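Local coordinates for hypothetical protein Ta0108 (Thermoplasma acidophilum, PDB 1RLK) that probably hydrolyses peptidyl-tRNAs that drop off the ribosome during protein synthesis, as a member of the PTH2 family of peptidyl-tRNA hydrolases, at residues Gln23-Ser35 and Gly92-Glu104. Sequence-based numbering, arbitrary orientation. Where two conformers were deposited one is given.
Sequences QVAHAAVTCAIRS and GTITCIGLGPDEE
Ala27 rests its CB on the backbone of Gly98, 3.7 Å from Gly98 N, and this is where helix and strand come nearest: the two CA atoms are 4.8 Å apart. Glycine makes that approach possible, because a CB on residue 98 would run into Cys31 SG and crowd Ala27 CB. Cys31 continues the row one turn on, its SG 3.5 Å from Gly98 O and its CB against Gly100 O. In the other direction Cys96 sends its sulfur toward the helix, 3.3 Å from Gln23 O.

Gln23 and Thr95 make the polar end. Their side chains meet at about a right angle, and Thr95 OG1 donates to Gln23 OE1 over 2.6 Å, tilted only 15° from the carbonyl plane. The glutamine gets there by bending at chi2 (-61°), which brings OE1, not the whole amide, against OG1 and CG2 of Thr95; its NE2 lies near a bound sulfate. Without the glutamine amide, as with an alanine here, the Thr95 hydroxyl would probably lose its short acceptor, and a gap would open where CG and CD now pack.

At the Ser35 end, around the cis peptide before Pro101, a water takes part in the packing, bridging Ser35 OG and Pro101 O. The serine hydroxyl also donates to Cys31 O, 2.9 Å away. The loose, solvent side of the helix carries Ala25, Val29 and Ile33, all exposed and none in contact with the strand.

Helix 23-35 runs at -33° to strand 94-100. It belongs to helix 17-38, which packs along one face of the mixed sheet, with Ala27 also touching Ile7 of strand 3-10 and Val81 of strand 78-82, the strands flanking 94-103. Ile97 and Leu99 point to the other face, where helix 61-74 covers them.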
ATOM      1  N   GLN A  23       0.364  10.112   2.193  1.00 15.08           N
ATOM      2  CA  GLN A  23       1.188   8.900   2.210  1.00 15.07           C
ATOM      3  C   GLN A  23       0.479   7.760   1.523  1.00 14.96           C
ATOM      4  O   GLN A  23       1.092   7.028   0.739  1.00 14.49           O
ATOM      5  CB  GLN A  23       1.563   8.486   3.631  1.00 15.33           C
ATOM      6  CG  GLN A  23       2.335   9.540   4.414  1.00 17.46           C
ATOM      7  CD  GLN A  23       3.636   9.905   3.785  1.00 17.98           C
ATOM      8  OE1 GLN A  23       4.478   9.036   3.537  1.00 18.93           O
ATOM      9  NE2 GLN A  23       3.823  11.198   3.525  1.00 20.97           N
ATOM     10  N   VAL A  24      -0.824   7.616   1.785  1.00 15.12           N
ATOM     11  CA  VAL A  24      -1.631   6.614   1.070  1.00 14.86           C
ATOM     12  C   VAL A  24      -1.620   6.883  -0.436  1.00 14.86           C
ATOM     13  O   VAL A  24      -1.481   5.942  -1.239  1.00 14.85           O
ATOM     14  CB  VAL A  24      -3.089   6.550   1.620  1.00 14.98           C
ATOM     15  CG1 VAL A  24      -3.963   5.674   0.739  1.00 16.16           C
ATOM     16  CG2 VAL A  24      -3.076   6.007   3.048  1.00 15.27           C
ATOM     17  N   ALA A  25      -1.747   8.161  -0.828  1.00 14.78           N
ATOM     18  CA  ALA A  25      -1.665   8.538  -2.240  1.00 15.24           C
ATOM     19  C   ALA A  25      -0.305   8.196  -2.874  1.00 15.28           C
ATOM     20  O   ALA A  25      -0.253   7.788  -4.039  1.00 15.72           O
ATOM     21  CB  ALA A  25      -1.984  10.039  -2.436  1.00 15.16           C
ATOM     22  N   HIS A  26       0.783   8.369  -2.127  1.00 15.46           N
ATOM     23  CA  HIS A  26       2.119   7.989  -2.609  1.00 15.91           C
ATOM     24  C   HIS A  26       2.124   6.504  -2.940  1.00 15.50           C
ATOM     25  O   HIS A  26       2.537   6.124  -4.039  1.00 15.88           O
ATOM     26  CB  HIS A  26       3.221   8.251  -1.584  0.63 16.00           C
ATOM     27  CG  HIS A  26       3.422   9.693  -1.258  0.63 18.01           C
ATOM     28  ND1 HIS A  26       4.215  10.118  -0.214  0.63 20.10           N
ATOM     29  CD2 HIS A  26       2.930  10.810  -1.838  0.63 20.41           C
ATOM     30  CE1 HIS A  26       4.208  11.439  -0.174  0.63 20.77           C
ATOM     31  NE2 HIS A  26       3.429  11.882  -1.145  0.63 20.32           N
ATOM     32  N   ALA A  27       1.639   5.671  -2.006  1.00 14.84           N
ATOM     33  CA  ALA A  27       1.622   4.223  -2.219  1.00 14.37           C
ATOM     34  C   ALA A  27       0.799   3.858  -3.442  1.00 14.43           C
ATOM     35  O   ALA A  27       1.195   3.004  -4.246  1.00 13.92           O
ATOM     36  CB  ALA A  27       1.104   3.512  -0.987  1.00 14.17           C
ATOM     37  N   ALA A  28      -0.346   4.521  -3.593  1.00 14.33           N
ATOM     38  CA  ALA A  28      -1.305   4.189  -4.627  1.00 14.49           C
ATOM     39  C   ALA A  28      -0.772   4.553  -6.003  1.00 15.02           C
ATOM     40  O   ALA A  28      -0.967   3.801  -6.956  1.00 14.93           O
ATOM     41  CB  ALA A  28      -2.632   4.907  -4.372  1.00 14.58           C
ATOM     42  N   VAL A  29      -0.102   5.702  -6.099  1.00 15.08           N
ATOM     43  CA  VAL A  29       0.489   6.154  -7.348  1.00 16.14           C
ATOM     44  C   VAL A  29       1.585   5.201  -7.823  1.00 16.97           C
ATOM     45  O   VAL A  29       1.591   4.774  -8.982  1.00 16.85           O
ATOM     46  CB  VAL A  29       1.035   7.594  -7.209  1.00 16.23           C
ATOM     47  CG1 VAL A  29       1.933   7.956  -8.389  1.00 17.86           C
ATOM     48  CG2 VAL A  29      -0.145   8.577  -7.094  1.00 16.73           C
ATOM     49  N   THR A  30       2.486   4.832  -6.920  1.00 17.44           N
ATOM     50  CA  THR A  30       3.588   3.973  -7.323  1.00 18.11           C
ATOM     51  C   THR A  30       3.067   2.587  -7.723  1.00 18.36           C
ATOM     52  O   THR A  30       3.476   2.044  -8.747  1.00 17.33           O
ATOM     53  CB  THR A  30       4.625   3.874  -6.212  1.00 18.08           C
ATOM     54  OG1 THR A  30       5.160   5.174  -5.935  1.00 18.07           O
ATOM     55  CG2 THR A  30       5.828   3.022  -6.655  1.00 19.42           C
ATOM     56  N   CYS A  31       2.147   2.023  -6.932  1.00 18.76           N
ATOM     57  CA  CYS A  31       1.625   0.697  -7.240  1.00 19.45           C
ATOM     58  C   CYS A  31       0.872   0.695  -8.560  1.00 19.50           C
ATOM     59  O   CYS A  31       0.985  -0.238  -9.344  1.00 19.91           O
ATOM     60  CB  CYS A  31       0.731   0.194  -6.109  1.00 19.64           C
ATOM     61  SG  CYS A  31       1.647  -0.301  -4.653  1.00 22.36           S
ATOM     62  N   ALA A  32       0.107   1.752  -8.805  1.00 19.55           N
ATOM     63  CA  ALA A  32      -0.746   1.824  -9.989  1.00 20.19           C
ATOM     64  C   ALA A  32       0.095   1.908 -11.261  1.00 20.49           C
ATOM     65  O   ALA A  32      -0.170   1.213 -12.220  1.00 20.61           O
ATOM     66  CB  ALA A  32      -1.711   3.026  -9.894  1.00 19.39           C
ATOM     67  N   ILE A  33       1.107   2.764 -11.244  1.00 21.93           N
ATOM     68  CA  ILE A  33       1.996   2.944 -12.384  1.00 23.04           C
ATOM     69  C   ILE A  33       2.816   1.685 -12.665  1.00 23.09           C
ATOM     70  O   ILE A  33       2.906   1.264 -13.805  1.00 23.66           O
ATOM     71  CB  ILE A  33       2.890   4.200 -12.187  1.00 23.26           C
ATOM     72  CG1 ILE A  33       2.017   5.452 -12.348  1.00 24.75           C
ATOM     73  CG2 ILE A  33       4.051   4.205 -13.192  1.00 24.34           C
ATOM     74  CD1 ILE A  33       2.729   6.769 -12.174  1.00 26.48           C
ATOM     75  N   ARG A  34       3.401   1.079 -11.636  1.00 23.69           N
ATOM     76  CA  ARG A  34       4.103  -0.191 -11.815  1.00 24.23           C
ATOM     77  C   ARG A  34       3.160  -1.268 -12.384  1.00 24.79           C
ATOM     78  O   ARG A  34       3.519  -2.008 -13.305  1.00 23.94           O
ATOM     79  CB  ARG A  34       4.720  -0.644 -10.493  1.00 24.49           C
ATOM     80  CG  ARG A  34       5.372  -2.024 -10.557  1.00 25.51           C
ATOM     81  CD  ARG A  34       6.299  -2.348  -9.418  1.00 26.65           C
ATOM     82  NE  ARG A  34       7.193  -1.236  -9.077  1.00 27.92           N
ATOM     83  CZ  ARG A  34       7.359  -0.724  -7.854  1.00 29.15           C
ATOM     84  NH1 ARG A  34       6.685  -1.206  -6.800  1.00 28.77           N
ATOM     85  NH2 ARG A  34       8.200   0.297  -7.685  1.00 28.88           N
ATOM     86  N   SER A  35       1.935  -1.329 -11.861  1.00 25.41           N
ATOM     87  CA  SER A  35       0.979  -2.356 -12.282  1.00 25.86           C
ATOM     88  C   SER A  35       0.536  -2.129 -13.720  1.00 26.87           C
ATOM     89  O   SER A  35       0.269  -3.076 -14.456  1.00 26.68           O
ATOM     90  CB  SER A  35      -0.224  -2.404 -11.350  1.00 25.48           C
ATOM     91  OG  SER A  35       0.150  -2.885 -10.071  1.00 25.13           O
ATOM     92  N   GLY A  92      13.552   8.872   4.214  1.00 32.31           N
ATOM     93  CA  GLY A  92      12.814   9.205   5.425  1.00 29.92           C
ATOM     94  C   GLY A  92      12.186   7.997   6.091  1.00 27.83           C
ATOM     95  O   GLY A  92      12.563   6.869   5.819  1.00 27.04           O
ATOM     96  N   THR A  93      11.235   8.243   6.981  1.00 26.23           N
ATOM     97  CA  THR A  93      10.559   7.169   7.711  1.00 25.28           C
ATOM     98  C   THR A  93       9.574   6.405   6.846  1.00 23.71           C
ATOM     99  O   THR A  93       8.894   7.009   6.008  1.00 22.08           O
ATOM    100  CB  THR A  93       9.805   7.751   8.887  1.00 25.67           C
ATOM    101  OG1 THR A  93      10.712   8.483   9.707  1.00 26.92           O
ATOM    102  CG2 THR A  93       9.269   6.651   9.778  1.00 25.59           C
ATOM    103  N   ILE A  94       9.502   5.086   7.067  1.00 22.62           N
ATOM    104  CA  ILE A  94       8.520   4.215   6.417  1.00 21.95           C
ATOM    105  C   ILE A  94       7.157   4.476   7.053  1.00 21.32           C
ATOM    106  O   ILE A  94       7.005   4.303   8.261  1.00 21.03           O
ATOM    107  CB  ILE A  94       8.911   2.729   6.559  1.00 21.80           C
ATOM    108  CG1 ILE A  94      10.160   2.430   5.725  1.00 21.83           C
ATOM    109  CG2 ILE A  94       7.770   1.841   6.132  1.00 22.33           C
ATOM    110  CD1 ILE A  94      10.719   1.035   5.890  1.00 22.78           C
ATOM    111  N   THR A  95       6.190   4.902   6.233  1.00 20.66           N
ATOM    112  CA  THR A  95       4.859   5.324   6.693  1.00 19.81           C
ATOM    113  C   THR A  95       3.773   4.309   6.382  1.00 19.37           C
ATOM    114  O   THR A  95       2.825   4.170   7.141  1.00 20.31           O
ATOM    115  CB  THR A  95       4.454   6.678   6.042  1.00 19.84           C
ATOM    116  OG1 THR A  95       4.585   6.624   4.606  1.00 18.42           O
ATOM    117  CG2 THR A  95       5.389   7.769   6.466  1.00 19.34           C
ATOM    118  N   CYS A  96       3.879   3.640   5.246  1.00 18.79           N
ATOM    119  CA  CYS A  96       2.840   2.745   4.781  1.00 18.56           C
ATOM    120  C   CYS A  96       3.340   1.830   3.684  1.00 18.66           C
ATOM    121  O   CYS A  96       4.474   1.959   3.228  1.00 19.18           O
ATOM    122  CB  CYS A  96       1.637   3.563   4.293  1.00 18.68           C
ATOM    123  SG  CYS A  96       1.969   4.575   2.838  1.00 19.54           S
ATOM    124  N   ILE A  97       2.514   0.870   3.280  1.00 17.86           N
ATOM    125  CA  ILE A  97       2.836  -0.001   2.159  1.00 17.64           C
ATOM    126  C   ILE A  97       1.605  -0.205   1.287  1.00 17.42           C
ATOM    127  O   ILE A  97       0.518  -0.485   1.795  1.00 17.50           O
ATOM    128  CB  ILE A  97       3.422  -1.352   2.640  1.00 17.20           C
ATOM    129  CG1 ILE A  97       3.795  -2.230   1.457  1.00 17.16           C
ATOM    130  CG2 ILE A  97       2.459  -2.098   3.551  1.00 17.04           C
ATOM    131  CD1 ILE A  97       4.582  -3.471   1.857  1.00 16.80           C
ATOM    132  N   GLY A  98       1.764  -0.022  -0.014  1.00 16.82           N
ATOM    133  CA  GLY A  98       0.702  -0.291  -0.971  1.00 17.41           C
ATOM    134  C   GLY A  98       0.810  -1.688  -1.557  1.00 17.89           C
ATOM    135  O   GLY A  98       1.920  -2.213  -1.745  1.00 17.31           O
ATOM    136  N   LEU A  99      -0.338  -2.287  -1.848  1.00 17.74           N
ATOM    137  CA  LEU A  99      -0.415  -3.606  -2.475  1.00 18.56           C
ATOM    138  C   LEU A  99      -1.423  -3.610  -3.611  1.00 18.97           C
ATOM    139  O   LEU A  99      -2.561  -3.159  -3.442  1.00 19.16           O
ATOM    140  CB  LEU A  99      -0.853  -4.691  -1.486  1.00 18.67           C
ATOM    141  CG  LEU A  99      -0.352  -4.701  -0.060  1.00 20.66           C
ATOM    142  CD1 LEU A  99      -1.150  -5.719   0.723  1.00 22.16           C
ATOM    143  CD2 LEU A  99       1.136  -5.059  -0.021  1.00 22.78           C
ATOM    144  N   GLY A 100      -1.025  -4.161  -4.751  1.00 18.95           N
ATOM    145  CA  GLY A 100      -1.939  -4.374  -5.858  1.00 19.45           C
ATOM    146  C   GLY A 100      -1.864  -3.283  -6.909  1.00 20.03           C
ATOM    147  O   GLY A 100      -0.857  -2.566  -6.975  1.00 19.97           O
ATOM    148  N   PRO A 101      -2.917  -3.125  -7.709  1.00 20.69           N
ATOM    149  CA  PRO A 101      -4.182  -3.855  -7.540  1.00 21.35           C
ATOM    150  C   PRO A 101      -4.092  -5.359  -7.820  1.00 21.97           C
ATOM    151  O   PRO A 101      -3.259  -5.805  -8.609  1.00 21.81           O
ATOM    152  CB  PRO A 101      -5.100  -3.197  -8.565  1.00 21.78           C
ATOM    153  CG  PRO A 101      -4.156  -2.673  -9.632  1.00 21.08           C
ATOM    154  CD  PRO A 101      -2.955  -2.235  -8.879  1.00 20.72           C
ATOM    155  N   ASP A 102      -4.939  -6.126  -7.141  1.00 22.43           N
ATOM    156  CA  ASP A 102      -4.999  -7.577  -7.332  1.00 23.30           C
ATOM    157  C   ASP A 102      -6.390  -8.111  -6.971  1.00 23.68           C
ATOM    158  O   ASP A 102      -7.320  -7.341  -6.809  1.00 22.93           O
ATOM    159  CB  ASP A 102      -3.906  -8.270  -6.507  1.00 22.51           C
ATOM    160  CG  ASP A 102      -3.278  -9.439  -7.252  1.00 23.90           C
ATOM    161  OD1 ASP A 102      -4.036 -10.324  -7.714  1.00 23.77           O
ATOM    162  OD2 ASP A 102      -2.051  -9.548  -7.456  1.00 21.78           O
ATOM    163  N   GLU A 103      -6.528  -9.433  -6.859  1.00 25.40           N
ATOM    164  CA  GLU A 103      -7.790 -10.052  -6.455  1.00 26.04           C
ATOM    165  C   GLU A 103      -7.963  -9.815  -4.983  1.00 25.79           C
ATOM    166  O   GLU A 103      -7.065 -10.117  -4.200  1.00 25.84           O
ATOM    167  CB  GLU A 103      -7.783 -11.572  -6.711  1.00 26.11           C
ATOM    168  CG  GLU A 103      -7.470 -11.964  -8.131  1.00 28.62           C
ATOM    169  CD  GLU A 103      -7.520 -13.463  -8.366  1.00 31.97           C
ATOM    170  OE1 GLU A 103      -7.340 -14.242  -7.402  1.00 35.09           O
ATOM    171  OE2 GLU A 103      -7.728 -13.853  -9.534  1.00 34.28           O
ATOM    172  N   GLU A 104      -9.127  -9.298  -4.600  1.00 26.60           N
ATOM    173  CA  GLU A 104      -9.455  -9.059  -3.194  1.00 27.31           C
ATOM    174  C   GLU A 104      -9.230 -10.274  -2.282  1.00 27.34           C
ATOM    175  O   GLU A 104      -8.750 -10.140  -1.162  1.00 27.30           O
ATOM    176  CB  GLU A 104     -10.914  -8.583  -3.075  1.00 27.82           C
ATOM    177  CG  GLU A 104     -11.367  -8.317  -1.645  1.00 29.52           C
ATOM    178  CD  GLU A 104     -12.586  -7.398  -1.569  1.00 31.88           C
ATOM    179  OE1 GLU A 104     -13.468  -7.490  -2.440  1.00 35.68           O
ATOM    180  OE2 GLU A 104     -12.658  -6.570  -0.649  1.00 32.50           O
TER
HETATM  181  O   HOH W   1      -0.982  -5.309  -9.654  1.00 21.09           O